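Long-range contacts in titin (Homo sapiens, PDB 1WAA), which acts as a molecular spring of striated muscle, in which immunoglobulin domains such as this one withstand pulling force: residues F[6-11]-F[25-30]; F[10-15]-F[84-89]; F[17-22]-F[88-93]. All blocks are in the same frame, centred on the assembly; numbering follows the deposited sequence.

Contact 1 of 3, residues F[6-11]-F[25-30]. Unlike the reference sequence in segment 6-11: E7 (reference Lys). With ZN (zinc ion), chain Q.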
loop_
_atom_site.group_PDB
_atom_site.type_symbol
_atom_site.label_atom_id
_atom_site.label_comp_id
_atom_site.label_asym_id
_atom_site.label_seq_id
_atom_site.Cartn_x
_atom_site.Cartn_y
_atom_site.Cartn_z
ATOM N N ILE F 6 4.841 17.398 -9.295
ATOM C CA ILE F 6 4.104 17.206 -8.073
ATOM C C ILE F 6 3.871 18.594 -7.475
ATOM O O ILE F 6 4.741 19.441 -7.523
ATOM C CB ILE F 6 4.886 16.315 -7.106
ATOM C CG1 ILE F 6 5.223 14.969 -7.791
ATOM C CG2 ILE F 6 4.079 16.111 -5.821
ATOM C CD1 ILE F 6 4.027 14.269 -8.514
ATOM N N GLU F 7 2.677 18.825 -6.957
ATOM C CA GLU F 7 2.374 20.109 -6.352
ATOM C C GLU F 7 1.840 19.904 -4.945
ATOM O O GLU F 7 1.544 18.791 -4.548
ATOM C CB GLU F 7 1.357 20.826 -7.212
ATOM C CG GLU F 7 1.914 21.243 -8.585
ATOM C CD GLU F 7 0.844 21.815 -9.526
ATOM O OE1 GLU F 7 1.222 22.551 -10.468
ATOM O OE2 GLU F 7 -0.373 21.527 -9.333
ATOM N N VAL F 8 1.775 20.988 -4.181
ATOM C CA VAL F 8 1.232 20.995 -2.830
ATOM C C VAL F 8 -0.217 21.460 -2.938
ATOM O O VAL F 8 -0.496 22.582 -3.406
ATOM C CB VAL F 8 1.989 21.998 -1.910
ATOM C CG1 VAL F 8 1.342 22.051 -0.559
ATOM C CG2 VAL F 8 3.461 21.635 -1.803
ATOM N N GLU F 9 -1.131 20.575 -2.534
ATOM C CA GLU F 9 -2.546 20.878 -2.510
ATOM C C GLU F 9 -2.937 21.524 -1.178
ATOM O O GLU F 9 -3.771 22.430 -1.136
ATOM C CB GLU F 9 -3.352 19.596 -2.759
ATOM C CG GLU F 9 -3.432 19.205 -4.257
ATOM C CD GLU F 9 -4.509 18.129 -4.560
ATOM O OE1 GLU F 9 -4.772 17.878 -5.764
ATOM O OE2 GLU F 9 -5.098 17.567 -3.598
ATOM N N LYS F 10 -2.305 21.086 -0.100
ATOM C CA LYS F 10 -2.536 21.696 1.216
ATOM C C LYS F 10 -1.208 21.770 1.920
ATOM O O LYS F 10 -0.594 20.728 2.190
ATOM C CB LYS F 10 -3.532 20.895 2.070
ATOM C CG LYS F 10 -4.856 20.651 1.367
ATOM C CD LYS F 10 -5.975 20.255 2.324
ATOM C CE LYS F 10 -7.293 20.081 1.560
ATOM N NZ LYS F 10 -7.133 19.087 0.458
ATOM N N PRO F 11 -0.736 23.000 2.166
ATOM C CA PRO F 11 0.589 23.208 2.773
ATOM C C PRO F 11 0.627 22.860 4.256
ATOM O O PRO F 11 -0.421 22.750 4.909
ATOM C CB PRO F 11 0.859 24.717 2.546
ATOM C CG PRO F 11 -0.503 25.344 2.485
ATOM C CD PRO F 11 -1.402 24.280 1.830
ATOM N N PHE F 25 2.424 17.190 11.974
ATOM C CA PHE F 25 2.364 17.992 10.743
ATOM C C PHE F 25 1.747 17.178 9.613
ATOM O O PHE F 25 1.809 15.920 9.605
ATOM C CB PHE F 25 3.750 18.454 10.308
ATOM C CG PHE F 25 4.397 19.448 11.253
ATOM C CD1 PHE F 25 4.343 20.813 10.982
ATOM C CD2 PHE F 25 5.074 19.012 12.385
ATOM C CE1 PHE F 25 4.938 21.726 11.834
ATOM C CE2 PHE F 25 5.676 19.920 13.238
ATOM C CZ PHE F 25 5.598 21.274 12.966
ATOM N N GLU F 26 1.175 17.893 8.645
ATOM C CA GLU F 26 0.373 17.267 7.588
ATOM C C GLU F 26 0.478 18.113 6.336
ATOM O O GLU F 26 0.228 19.338 6.347
ATOM C CB GLU F 26 -1.080 17.108 8.056
ATOM C CG GLU F 26 -2.060 16.483 7.041
ATOM C CD GLU F 26 -3.457 17.015 7.170
ATOM O OE1 GLU F 26 -4.299 16.592 6.374
ATOM O OE2 GLU F 26 -3.711 17.885 8.023
ATOM N N ILE F 27 0.836 17.440 5.248
ATOM C CA ILE F 27 0.881 18.086 3.941
ATOM C C ILE F 27 0.180 17.158 2.962
ATOM O O ILE F 27 0.291 15.943 3.082
ATOM C CB ILE F 27 2.324 18.429 3.519
ATOM C CG1 ILE F 27 2.328 19.211 2.190
ATOM C CG2 ILE F 27 3.213 17.172 3.505
ATOM C CD1 ILE F 27 3.724 19.528 1.637
ATOM N N GLU F 28 -0.550 17.743 2.020
ATOM C CA GLU F 28 -1.259 16.974 1.017
ATOM C C GLU F 28 -0.616 17.345 -0.319
ATOM O O GLU F 28 -0.524 18.551 -0.663
ATOM C CB GLU F 28 -2.733 17.356 1.030
ATOM C CG GLU F 28 -3.568 16.697 -0.083
ATOM C CD GLU F 28 -4.467 15.589 0.448
ATOM O OE1 GLU F 28 -3.998 14.792 1.293
ATOM O OE2 GLU F 28 -5.652 15.519 0.030
ATOM N N LEU F 29 -0.193 16.320 -1.063
ATOM C CA LEU F 29 0.359 16.495 -2.407
ATOM C C LEU F 29 -0.685 16.276 -3.504
ATOM O O LEU F 29 -1.773 15.799 -3.247
ATOM C CB LEU F 29 1.556 15.567 -2.622
ATOM C CG LEU F 29 2.641 15.621 -1.553
ATOM C CD1 LEU F 29 3.806 14.711 -1.950
ATOM C CD2 LEU F 29 3.117 17.071 -1.392
ATOM N N SER F 30 -0.351 16.657 -4.731
ATOM C CA SER F 30 -1.252 16.467 -5.853
ATOM C C SER F 30 -1.368 15.035 -6.332
ATOM O O SER F 30 -2.236 14.746 -7.150
ATOM C CB SER F 30 -0.806 17.316 -7.037
ATOM O OG SER F 30 0.543 17.058 -7.369
HETATM ZN ZN ZN Q . -6.022 17.521 6.944
HETATM O O HOH W 1 -2.055 20.805 5.877
HETATM O O HOH W 2 -6.279 18.790 5.241
#
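E9 N and K10 N converge on one acceptor, E28 O, at 2.8 and 3.1 Å and from the same face of its carbonyl plane; E28 N bonds back to K10 O (3.0 Å). Farther toward the N terminus, the hydroxyl of S30 receives the backbone N-H of E7 (lysine in the reference sequence), E7 N to S30 OG 2.8 Å, because chi1 of 54° sets OG between its own N and carbonyl carbon; S30 N donates to E7 O. With an alanine in place of S30, E7 N would probably be left without this acceptor. Among the charges, K10 and E28 run side by side, but their salt bridge is long (NZ to OE2 3.9 Å), and E28 OE1 pairs with K59. E9 OE2, 4.2 Å from E28 OE2, has K58 as counter-ion, which probably eases the repulsion. V8 and I27 cross at about a right angle, CG2 to CD1 4.0 Å, and I6 CG2 lies near L29 CB. A water bridges P11 O and E26 O. E26 binds zinc through OE1 and, at longer range, OE2; water and a neighbouring chain complete the site. The doubled acceptor is a classic beta bulge, where strands A and B of the immunoglobulin I-set fold meet.

Contact 2 of 3, residues F[10-15]-F[84-89]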
loop_
_atom_site.group_PDB
_atom_site.type_symbol
_atom_site.label_atom_id
_atom_site.label_comp_id
_atom_site.label_asym_id
_atom_site.label_seq_id
_atom_site.Cartn_x
_atom_site.Cartn_y
_atom_site.Cartn_z
ATOM N N LYS F 10 -2.305 21.086 -0.100
ATOM C CA LYS F 10 -2.536 21.696 1.216
ATOM C C LYS F 10 -1.208 21.770 1.920
ATOM O O LYS F 10 -0.594 20.728 2.190
ATOM C CB LYS F 10 -3.532 20.895 2.070
ATOM C CG LYS F 10 -4.856 20.651 1.367
ATOM C CD LYS F 10 -5.975 20.255 2.324
ATOM C CE LYS F 10 -7.293 20.081 1.560
ATOM N NZ LYS F 10 -7.133 19.087 0.458
ATOM N N PRO F 11 -0.736 23.000 2.166
ATOM C CA PRO F 11 0.589 23.208 2.773
ATOM C C PRO F 11 0.627 22.860 4.256
ATOM O O PRO F 11 -0.421 22.750 4.909
ATOM C CB PRO F 11 0.859 24.717 2.546
ATOM C CG PRO F 11 -0.503 25.344 2.485
ATOM C CD PRO F 11 -1.402 24.280 1.830
ATOM N N LEU F 12 1.844 22.669 4.762
ATOM C CA LEU F 12 2.108 22.548 6.184
ATOM C C LEU F 12 1.554 23.773 6.921
ATOM O O LEU F 12 1.658 24.896 6.439
ATOM C CB LEU F 12 3.624 22.506 6.356
ATOM C CG LEU F 12 4.437 21.217 6.650
ATOM C CD1 LEU F 12 3.641 19.955 6.547
ATOM C CD2 LEU F 12 5.749 21.123 5.851
ATOM N N TYR F 13 0.967 23.564 8.086
ATOM C CA TYR F 13 0.611 24.679 8.953
ATOM C C TYR F 13 1.565 24.701 10.159
ATOM O O TYR F 13 2.103 23.650 10.542
ATOM C CB TYR F 13 -0.825 24.526 9.447
ATOM C CG TYR F 13 -1.866 24.978 8.475
ATOM C CD1 TYR F 13 -2.758 25.972 8.824
ATOM C CD2 TYR F 13 -1.952 24.412 7.192
ATOM C CE1 TYR F 13 -3.733 26.377 7.942
ATOM C CE2 TYR F 13 -2.909 24.834 6.297
ATOM C CZ TYR F 13 -3.785 25.801 6.670
ATOM O OH TYR F 13 -4.755 26.246 5.793
ATOM N N GLY F 14 1.731 25.858 10.784
ATOM C CA GLY F 14 2.563 25.940 11.987
ATOM C C GLY F 14 1.970 25.157 13.150
ATOM O O GLY F 14 0.768 24.982 13.203
ATOM N N VAL F 15 2.813 24.692 14.074
ATOM C CA VAL F 15 2.363 23.970 15.272
ATOM C C VAL F 15 3.080 24.562 16.477
ATOM O O VAL F 15 4.283 24.851 16.407
ATOM C CB VAL F 15 2.699 22.453 15.194
ATOM C CG1 VAL F 15 2.174 21.696 16.414
ATOM C CG2 VAL F 15 2.161 21.827 13.880
ATOM N N SER F 84 7.298 22.567 1.049
ATOM C CA SER F 84 6.501 23.285 2.038
ATOM C C SER F 84 7.290 23.370 3.351
ATOM O O SER F 84 8.121 22.506 3.643
ATOM C CB SER F 84 5.205 22.522 2.290
ATOM O OG SER F 84 4.281 23.321 3.005
ATOM N N ALA F 85 7.009 24.403 4.135
ATOM C CA ALA F 85 7.663 24.613 5.427
ATOM C C ALA F 85 6.735 25.344 6.384
ATOM O O ALA F 85 5.908 26.142 5.968
ATOM C CB ALA F 85 8.948 25.414 5.239
ATOM N N ALA F 86 6.891 25.064 7.668
ATOM C CA ALA F 86 6.109 25.688 8.715
ATOM C C ALA F 86 6.912 25.674 10.007
ATOM O O ALA F 86 7.841 24.860 10.169
ATOM C CB ALA F 86 4.812 24.944 8.917
ATOM N N ASN F 87 6.533 26.572 10.916
ATOM C CA ASN F 87 7.171 26.743 12.207
ATOM C C ASN F 87 6.678 25.717 13.207
ATOM O O ASN F 87 5.475 25.472 13.317
ATOM C CB ASN F 87 6.929 28.174 12.730
ATOM C CG ASN F 87 7.738 28.509 14.011
ATOM O OD1 ASN F 87 7.155 28.845 15.052
ATOM N ND2 ASN F 87 9.076 28.470 13.921
ATOM N N LEU F 88 7.643 25.100 13.891
ATOM C CA LEU F 88 7.408 24.389 15.137
ATOM C C LEU F 88 7.865 25.282 16.272
ATOM O O LEU F 88 9.025 25.708 16.302
ATOM C CB LEU F 88 8.261 23.129 15.167
ATOM C CG LEU F 88 7.935 21.911 16.039
ATOM C CD1 LEU F 88 9.189 21.380 16.640
ATOM C CD2 LEU F 88 6.826 22.104 17.087
ATOM N N LYS F 89 6.960 25.578 17.194
ATOM C CA LYS F 89 7.288 26.348 18.374
ATOM C C LYS F 89 7.080 25.455 19.596
ATOM O O LYS F 89 5.970 24.961 19.817
ATOM C CB LYS F 89 6.437 27.634 18.470
ATOM C CG LYS F 89 6.590 28.341 19.845
ATOM C CD LYS F 89 6.242 29.823 19.841
ATOM C CE LYS F 89 4.781 30.079 19.557
ATOM N NZ LYS F 89 4.287 31.317 20.254
HETATM O O HOH W 3 3.416 26.596 5.661
HETATM O O HOH W 4 4.320 27.753 15.459
#
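L12 CB is set between two side chains of the strand 84-89: S84 OG at 3.5 Å and the methyl of A86, whose CB lies 3.7 Å away. From this position the leucine sends CD2 across to the backbone of S84 (CD2 to O 3.5 Å). Its chi1, at -104°, lies away from the staggered positions, and the side chain also packs on I27 and F77, between the two sheets. S84 answers with its polar end. Chi1 of -167° puts OG opposite its own N, aimed at the other segment, where it accepts the backbone N-H of L12 (L12 N to S84 OG 3.1 Å) and touches CB of P11. A serine side chain thus satisfies a backbone donor here. A86 has only a methyl to offer, and that methyl lies against the Y13 carbonyl, CB to O 3.4 Å, while the CB of Y13 points away from the strand. A water donating to both L12 O and A85 O spans the two backbones.

Past G14 the chains close into true strand pairing. V15 N donates to N87 O at 2.9 Å and K89 N to V15 O at 2.9 Å. As paired residues of a parallel bridge, V15 and L88 put their side chains on the same face of the sheet, and L88 CD2 bends round to meet V15 O, while V15 itself packs on A23 and F25 of the facing sheet. Contact through a serine hydroxyl and a water, passing into a parallel bridge, is how the A-A' connection of this I-set immunoglobulin sandwich crosses from one sheet to join strand G in the other.

Contact 3 of 3, residues F[17-22]-F[88-93]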
loop_
_atom_site.group_PDB
_atom_site.type_symbol
_atom_site.label_atom_id
_atom_site.label_comp_id
_atom_site.label_asym_id
_atom_site.label_seq_id
_atom_site.Cartn_x
_atom_site.Cartn_y
_atom_site.Cartn_z
ATOM N N VAL F 17 3.599 23.627 20.708
ATOM C CA VAL F 17 3.368 22.588 21.727
ATOM C C VAL F 17 4.209 22.860 22.968
ATOM O O VAL F 17 5.242 23.531 22.860
ATOM C CB VAL F 17 3.676 21.142 21.206
ATOM C CG1 VAL F 17 2.627 20.694 20.205
ATOM C CG2 VAL F 17 5.047 21.037 20.608
ATOM N N PHE F 18 3.765 22.382 24.140
ATOM C CA PHE F 18 4.566 22.489 25.363
ATOM C C PHE F 18 5.604 21.382 25.328
ATOM O O PHE F 18 5.380 20.391 24.671
ATOM C CB PHE F 18 3.689 22.379 26.616
ATOM C CG PHE F 18 2.780 23.568 26.817
ATOM C CD1 PHE F 18 1.482 23.571 26.288
ATOM C CD2 PHE F 18 3.224 24.699 27.488
ATOM C CE1 PHE F 18 0.639 24.687 26.459
ATOM C CE2 PHE F 18 2.395 25.812 27.666
ATOM C CZ PHE F 18 1.098 25.801 27.143
ATOM N N VAL F 19 6.735 21.542 26.010
ATOM C CA VAL F 19 7.753 20.503 25.959
ATOM C C VAL F 19 7.163 19.199 26.507
ATOM O O VAL F 19 6.376 19.207 27.463
ATOM C CB VAL F 19 9.095 20.852 26.699
ATOM C CG1 VAL F 19 9.460 22.329 26.624
ATOM C CG2 VAL F 19 9.076 20.388 28.082
ATOM N N GLY F 20 7.546 18.080 25.898
ATOM C CA GLY F 20 7.088 16.794 26.366
ATOM C C GLY F 20 5.861 16.362 25.601
ATOM O O GLY F 20 5.532 15.167 25.602
ATOM N N GLU F 21 5.185 17.316 24.946
ATOM C CA GLU F 21 3.974 17.003 24.174
ATOM C C GLU F 21 4.332 16.622 22.728
ATOM O O GLU F 21 5.485 16.767 22.301
ATOM C CB GLU F 21 3.027 18.190 24.129
ATOM C CG GLU F 21 2.456 18.657 25.463
ATOM C CD GLU F 21 1.435 19.811 25.253
ATOM O OE1 GLU F 21 1.554 20.667 24.306
ATOM N N THR F 22 3.330 16.177 21.961
ATOM C CA THR F 22 3.557 15.797 20.567
ATOM C C THR F 22 3.009 16.796 19.539
ATOM O O THR F 22 1.954 17.378 19.718
ATOM C CB THR F 22 3.201 14.303 20.274
ATOM O OG1 THR F 22 2.451 14.179 19.059
ATOM C CG2 THR F 22 2.424 13.714 21.345
ATOM N N LEU F 88 7.643 25.100 13.891
ATOM C CA LEU F 88 7.408 24.389 15.137
ATOM C C LEU F 88 7.865 25.282 16.272
ATOM O O LEU F 88 9.025 25.708 16.302
ATOM C CB LEU F 88 8.261 23.129 15.167
ATOM C CG LEU F 88 7.935 21.911 16.039
ATOM C CD1 LEU F 88 9.189 21.380 16.640
ATOM C CD2 LEU F 88 6.826 22.104 17.087
ATOM N N LYS F 89 6.960 25.578 17.194
ATOM C CA LYS F 89 7.288 26.348 18.374
ATOM C C LYS F 89 7.080 25.455 19.596
ATOM O O LYS F 89 5.970 24.961 19.817
ATOM C CB LYS F 89 6.437 27.634 18.470
ATOM C CG LYS F 89 6.590 28.341 19.845
ATOM C CD LYS F 89 6.242 29.823 19.841
ATOM C CE LYS F 89 4.781 30.079 19.557
ATOM N NZ LYS F 89 4.287 31.317 20.254
ATOM N N VAL F 90 8.147 25.221 20.365
ATOM C CA VAL F 90 8.061 24.445 21.614
ATOM C C VAL F 90 8.085 25.420 22.806
ATOM O O VAL F 90 9.012 26.242 22.954
ATOM C CB VAL F 90 9.156 23.325 21.702
ATOM C CG1 VAL F 90 9.044 22.538 23.013
ATOM C CG2 VAL F 90 9.091 22.376 20.495
ATOM N N LYS F 91 7.048 25.373 23.636
ATOM C CA LYS F 91 6.924 26.330 24.747
ATOM C C LYS F 91 7.208 25.664 26.080
ATOM O O LYS F 91 7.004 24.474 26.227
ATOM C CB LYS F 91 5.522 26.939 24.820
ATOM C CG LYS F 91 4.975 27.421 23.503
ATOM C CD LYS F 91 3.577 28.020 23.650
ATOM C CE LYS F 91 2.508 26.949 23.432
ATOM N NZ LYS F 91 1.159 27.397 23.919
ATOM N N GLU F 92 7.660 26.460 27.048
ATOM C CA GLU F 92 7.816 26.014 28.431
ATOM C C GLU F 92 6.608 26.475 29.251
ATOM O O GLU F 92 6.231 27.652 29.219
ATOM C CB GLU F 92 9.100 26.577 29.017
ATOM C CG GLU F 92 9.870 25.566 29.784
ATOM C CD GLU F 92 11.256 26.045 30.129
ATOM O OE1 GLU F 92 11.387 26.998 30.938
ATOM O OE2 GLU F 92 12.221 25.452 29.600
ATOM N N LEU F 93 6.016 25.536 29.986
ATOM C CA LEU F 93 4.812 25.782 30.798
ATOM C C LEU F 93 4.911 26.911 31.831
ATOM O O LEU F 93 5.828 27.739 31.811
ATOM C CB LEU F 93 4.383 24.494 31.501
ATOM C CG LEU F 93 2.975 23.972 31.227
ATOM C CD1 LEU F 93 3.048 22.841 30.261
ATOM C CD2 LEU F 93 2.348 23.488 32.528
#
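F18 lies with one ring face beneath the aliphatic end of K91, whose CE stands 4.2 Å from the ring centroid and only 15° off the normal, a CH-pi contact offset toward the rim. The bend at chi3 (-92°) turns the end of the lysine over the ring, and NZ goes on to a salt bridge with E16. This pair sits on the parallel A'-G edge of the immunoglobulin fold, the pairing known in this titin domain as a main source of resistance to stretching. Three backbone bonds link it: V17 N to K89 O, K91 N to V17 O at 2.7 Å, and V19 N to K91 O at 3.0 Å. Under shear along the strands such bonds would be loaded together.

On the face away from F18 and K91, V17 CG2 meets L88 CD2 at 4.1 Å and also nears V90 CG2, all three residues being buried. V19 crosses V90 at about a right angle, CG1 to CG1 3.6 Å. The C-terminal L93 brings CD1 obliquely to F18 CD2. Strand A' ends in a type II turn from F18 to E21, with G20 at its third position. E21 folds back across this turn: its CD lies at the F18 ring edge, and F18 N donates to the modelled oxygen OE1 of E21 at 2.8 Å, 49° out of the plane of its C=O group.

In the fold
From the N terminus, the chain runs along strand 8-10, and contact 1 closes a short loop by pairing it antiparallel with strand 23-29; strand 15-18 lies within that loop. Contact 2 starts from the same stretch, sharing K10 and P11, but reaches almost to the C terminus. Contact 3 begins inside the loop of contact 1 and ends beyond it, so these two cross; contacts 2 and 3 advance in step along strand 82-91, sharing L88 and K89. The N-terminal strands are thereby divided between the two sheets. Between the sheets, I27 CD1 packs on S84 CB, and F25 touches both V15 and L88, bringing all three contacts together.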